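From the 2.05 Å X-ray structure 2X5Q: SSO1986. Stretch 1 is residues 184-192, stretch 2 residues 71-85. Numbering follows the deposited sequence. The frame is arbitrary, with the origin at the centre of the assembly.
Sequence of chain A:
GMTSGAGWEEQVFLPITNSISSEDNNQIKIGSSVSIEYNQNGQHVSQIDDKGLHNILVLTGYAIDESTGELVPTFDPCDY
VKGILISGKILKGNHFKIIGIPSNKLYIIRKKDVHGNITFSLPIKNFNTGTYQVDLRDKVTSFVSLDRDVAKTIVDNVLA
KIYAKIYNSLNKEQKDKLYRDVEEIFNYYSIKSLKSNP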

# COMPACT_ATOMS: atom_id res chain seq x y z
N GLU A 184 14.72 7.22 -18.23
CA GLU A 184 15.23 7.43 -16.87
C GLU A 184 14.25 7.00 -15.79
O GLU A 184 14.61 6.34 -14.83
CB GLU A 184 15.54 8.91 -16.61
CG GLU A 184 16.84 9.41 -17.18
CD GLU A 184 16.94 10.95 -17.22
OE1 GLU A 184 15.98 11.67 -16.83
OE2 GLU A 184 18.00 11.44 -17.67
N ILE A 185 13.01 7.45 -15.94
CA ILE A 185 12.04 7.39 -14.85
C ILE A 185 11.36 6.04 -14.66
O ILE A 185 11.23 5.59 -13.54
CB ILE A 185 10.92 8.45 -15.06
CG1 ILE A 185 11.50 9.86 -14.96
CG2 ILE A 185 9.79 8.29 -14.04
CD1 ILE A 185 10.60 10.88 -15.62
N PHE A 186 10.90 5.43 -15.74
CA PHE A 186 9.88 4.39 -15.61
C PHE A 186 10.43 2.97 -15.42
O PHE A 186 10.13 2.05 -16.18
CB PHE A 186 8.90 4.47 -16.78
CG PHE A 186 8.02 5.67 -16.71
CD1 PHE A 186 7.05 5.77 -15.73
CD2 PHE A 186 8.22 6.75 -17.56
CE1 PHE A 186 6.25 6.90 -15.64
CE2 PHE A 186 7.42 7.86 -17.47
CZ PHE A 186 6.44 7.94 -16.51
N ASN A 187 11.23 2.83 -14.37
CA ASN A 187 11.53 1.53 -13.80
C ASN A 187 10.34 1.10 -12.95
O ASN A 187 9.58 1.95 -12.44
CB ASN A 187 12.77 1.59 -12.93
CG ASN A 187 13.94 2.23 -13.62
OD1 ASN A 187 14.17 2.00 -14.80
ND2 ASN A 187 14.70 3.03 -12.88
N TYR A 188 10.16 -0.20 -12.79
CA TYR A 188 9.04 -0.75 -12.05
C TYR A 188 9.32 -2.18 -11.61
O TYR A 188 10.31 -2.80 -12.02
CB TYR A 188 7.75 -0.69 -12.89
CG TYR A 188 7.79 -1.48 -14.19
CD1 TYR A 188 7.23 -2.74 -14.28
CD2 TYR A 188 8.40 -0.97 -15.33
CE1 TYR A 188 7.26 -3.48 -15.48
CE2 TYR A 188 8.43 -1.68 -16.53
CZ TYR A 188 7.86 -2.94 -16.59
OH TYR A 188 7.91 -3.66 -17.75
N TYR A 189 8.45 -2.68 -10.73
CA TYR A 189 8.55 -4.05 -10.24
C TYR A 189 7.39 -4.83 -10.84
O TYR A 189 6.23 -4.40 -10.76
CB TYR A 189 8.52 -4.09 -8.71
CG TYR A 189 9.84 -3.69 -8.11
CD1 TYR A 189 10.72 -4.65 -7.63
CD2 TYR A 189 10.22 -2.34 -8.04
CE1 TYR A 189 11.94 -4.28 -7.09
CE2 TYR A 189 11.45 -1.98 -7.50
CZ TYR A 189 12.29 -2.95 -7.03
OH TYR A 189 13.49 -2.60 -6.51
N SER A 190 7.70 -5.94 -11.49
CA SER A 190 6.66 -6.82 -12.02
C SER A 190 6.66 -8.10 -11.23
O SER A 190 7.70 -8.54 -10.74
CB SER A 190 6.84 -7.10 -13.51
OG SER A 190 7.83 -8.04 -13.75
N ILE A 191 5.48 -8.67 -11.08
CA ILE A 191 5.29 -9.88 -10.29
C ILE A 191 4.86 -10.99 -11.23
O ILE A 191 4.06 -10.77 -12.14
CB ILE A 191 4.29 -9.64 -9.13
CG1 ILE A 191 4.15 -10.90 -8.26
CG2 ILE A 191 2.94 -9.14 -9.65
CD1 ILE A 191 3.52 -10.60 -6.91
N LYS A 192 5.41 -12.18 -11.00
CA LYS A 192 5.16 -13.34 -11.85
C LYS A 192 5.10 -14.60 -10.98
O LYS A 192 5.80 -14.69 -9.96
CB LYS A 192 6.27 -13.47 -12.90
CG LYS A 192 6.14 -14.69 -13.77
CD LYS A 192 7.27 -14.87 -14.75
CE LYS A 192 7.15 -16.22 -15.47
NZ LYS A 192 5.84 -16.31 -16.21
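Stretch 2 (71-85) LVPTFDPCDYVKGIL

Stretch 2 enters as the end of a strand, residues 71-73, passes through a type I turn from Asp76 to Asp79, and leaves as a second strand, residues 80-85, which crosses strand 188-192 at -120°. The N-to-C directions are 120° apart, so the strands run obliquely, nearer antiparallel than parallel. The two axes approach to 4.9 Å. At so oblique an angle the strands meet over a short length: Tyr188 and Val81 bring their CA atoms to 4.6 Å, and one backbone hydrogen bond ties the crossing, Tyr189 N to Tyr80 O at 2.9 Å. The same carbonyl receives a CA-H...O contact, Tyr188 CA to Tyr80 O at 3.6 Å.

Tyr189 covers the most surface. Its CB points toward stretch 2, and with chi1 in m its ring lies across the turn and the start of the strand. Asp79 CA sits over one face, while the edge is directed at the face of Tyr80, planes at 79° and centroids 5.0 Å apart. Tyr80 adopts chi1 p, and although its CB leaves sideways, the ring end comes nearer. A water joins the two hydroxyls, 2.7 Å from Tyr80 OH and 3.2 Å from Tyr189 OH.

Lys82, next in area, extends its side chain to the last helical residue, where NZ donates to Ile185 O at 2.6 Å. Its aliphatic part is used too: CB packs 3.8 Å from Phe186 CD1, so one residue meets both a backbone carbonyl and an aromatic ring. A second water accepts from Lys82 NZ at 3.1 Å and Asn187 ND2 at 2.9 Å, and also bonds Tyr80 OH at 2.9 Å.

Beyond these, Phe186 CE1 lies 3.9 Å from Gly83 N, which meets the ring edge, and at the other end Ile191 CG2 packs 4.1 Å from Val72 CG2. The rule is aromatic packing beside the crossing, with the Lys82 amine anchored on the Ile185 carbonyl.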

# COMPACT_ATOMS: atom_id res chain seq x y z
N LEU A 71 -2.33 -4.10 -11.42
CA LEU A 71 -1.47 -3.87 -10.27
C LEU A 71 -1.82 -4.82 -9.12
O LEU A 71 -3.00 -5.14 -8.89
CB LEU A 71 -1.65 -2.44 -9.77
CG LEU A 71 -1.32 -1.31 -10.76
CD1 LEU A 71 -2.00 -0.01 -10.32
CD2 LEU A 71 0.17 -1.14 -10.85
N VAL A 72 -0.79 -5.25 -8.40
CA VAL A 72 -0.93 -6.19 -7.30
C VAL A 72 -0.29 -5.64 -6.03
O VAL A 72 0.90 -5.32 -6.03
CB VAL A 72 -0.28 -7.54 -7.63
CG1 VAL A 72 -0.40 -8.50 -6.43
CG2 VAL A 72 -0.94 -8.15 -8.88
N PRO A 73 -1.06 -5.56 -4.94
CA PRO A 73 -0.46 -5.08 -3.70
C PRO A 73 0.45 -6.16 -3.12
O PRO A 73 0.01 -7.29 -2.93
CB PRO A 73 -1.67 -4.79 -2.80
CG PRO A 73 -2.71 -5.75 -3.28
CD PRO A 73 -2.49 -5.89 -4.77
N THR A 74 1.71 -5.82 -2.89
CA THR A 74 2.71 -6.78 -2.46
C THR A 74 3.10 -6.65 -0.99
O THR A 74 3.75 -7.54 -0.43
CB THR A 74 3.96 -6.67 -3.32
OG1 THR A 74 4.62 -5.42 -3.05
CG2 THR A 74 3.57 -6.73 -4.81
N PHE A 75 2.70 -5.54 -0.37
CA PHE A 75 3.01 -5.29 1.04
C PHE A 75 4.51 -5.26 1.30
O PHE A 75 4.97 -5.64 2.38
CB PHE A 75 2.26 -6.28 1.92
CG PHE A 75 0.78 -6.10 1.87
CD1 PHE A 75 0.15 -5.21 2.74
CD2 PHE A 75 0.02 -6.73 0.90
CE1 PHE A 75 -1.22 -5.00 2.66
CE2 PHE A 75 -1.34 -6.53 0.83
CZ PHE A 75 -1.97 -5.67 1.70
N ASP A 76 5.24 -4.78 0.30
CA ASP A 76 6.69 -4.57 0.37
C ASP A 76 6.90 -3.13 -0.10
O ASP A 76 6.73 -2.84 -1.28
CB ASP A 76 7.42 -5.55 -0.56
CG ASP A 76 8.94 -5.43 -0.50
OD1 ASP A 76 9.47 -4.35 -0.17
OD2 ASP A 76 9.61 -6.45 -0.79
N PRO A 77 7.24 -2.21 0.83
CA PRO A 77 7.34 -0.79 0.46
C PRO A 77 8.46 -0.46 -0.53
O PRO A 77 8.45 0.63 -1.13
CB PRO A 77 7.61 -0.09 1.81
CG PRO A 77 8.18 -1.13 2.68
CD PRO A 77 7.55 -2.43 2.25
N CYS A 78 9.41 -1.37 -0.70
CA CYS A 78 10.45 -1.22 -1.71
C CYS A 78 9.97 -1.61 -3.13
O CYS A 78 10.68 -1.35 -4.11
CB CYS A 78 11.69 -2.01 -1.31
SG CYS A 78 12.52 -1.45 0.26
N ASP A 79 8.78 -2.21 -3.24
CA ASP A 79 8.14 -2.41 -4.55
C ASP A 79 7.45 -1.13 -4.97
O ASP A 79 6.88 -0.42 -4.13
CB ASP A 79 7.11 -3.54 -4.53
CG ASP A 79 7.73 -4.92 -4.40
OD1 ASP A 79 8.95 -5.09 -4.66
OD2 ASP A 79 6.98 -5.85 -4.05
N TYR A 80 7.49 -0.84 -6.28
CA TYR A 80 6.71 0.26 -6.84
C TYR A 80 6.42 0.05 -8.31
O TYR A 80 7.14 -0.67 -9.03
CB TYR A 80 7.40 1.62 -6.65
CG TYR A 80 8.83 1.65 -7.12
CD1 TYR A 80 9.16 1.83 -8.46
CD2 TYR A 80 9.87 1.47 -6.21
CE1 TYR A 80 10.50 1.84 -8.89
CE2 TYR A 80 11.18 1.49 -6.62
CZ TYR A 80 11.50 1.66 -7.96
OH TYR A 80 12.83 1.66 -8.32
N VAL A 81 5.36 0.71 -8.76
CA VAL A 81 5.11 0.88 -10.18
C VAL A 81 4.88 2.39 -10.37
O VAL A 81 4.23 3.01 -9.55
CB VAL A 81 3.89 0.06 -10.63
CG1 VAL A 81 3.69 0.17 -12.17
CG2 VAL A 81 4.04 -1.42 -10.20
N LYS A 82 5.47 2.96 -11.42
CA LYS A 82 5.24 4.36 -11.75
C LYS A 82 4.31 4.49 -12.95
O LYS A 82 4.19 3.57 -13.77
CB LYS A 82 6.57 5.06 -12.03
CG LYS A 82 7.59 4.95 -10.87
CD LYS A 82 8.87 5.68 -11.18
CE LYS A 82 10.08 4.96 -10.63
NZ LYS A 82 11.33 5.73 -10.91
N GLY A 83 3.63 5.62 -13.02
CA GLY A 83 2.74 5.91 -14.12
C GLY A 83 2.36 7.37 -14.17
O GLY A 83 2.81 8.21 -13.35
N ILE A 84 1.55 7.70 -15.16
CA ILE A 84 1.08 9.07 -15.29
C ILE A 84 -0.38 9.07 -14.91
O ILE A 84 -1.05 8.02 -14.92
CB ILE A 84 1.29 9.64 -16.71
CG1 ILE A 84 0.66 8.75 -17.79
CG2 ILE A 84 2.79 9.85 -16.97
CD1 ILE A 84 0.68 9.39 -19.15
N LEU A 85 -0.86 10.26 -14.54
CA LEU A 85 -2.24 10.46 -14.23
C LEU A 85 -2.82 11.34 -15.32
O LEU A 85 -2.32 12.45 -15.57
CB LEU A 85 -2.40 11.13 -12.87
CG LEU A 85 -2.12 10.28 -11.64
CD1 LEU A 85 -1.97 11.18 -10.42
CD2 LEU A 85 -3.21 9.20 -11.43
O HOH W 1 14.59 0.38 -6.74
O HOH W 2 13.51 3.63 -10.34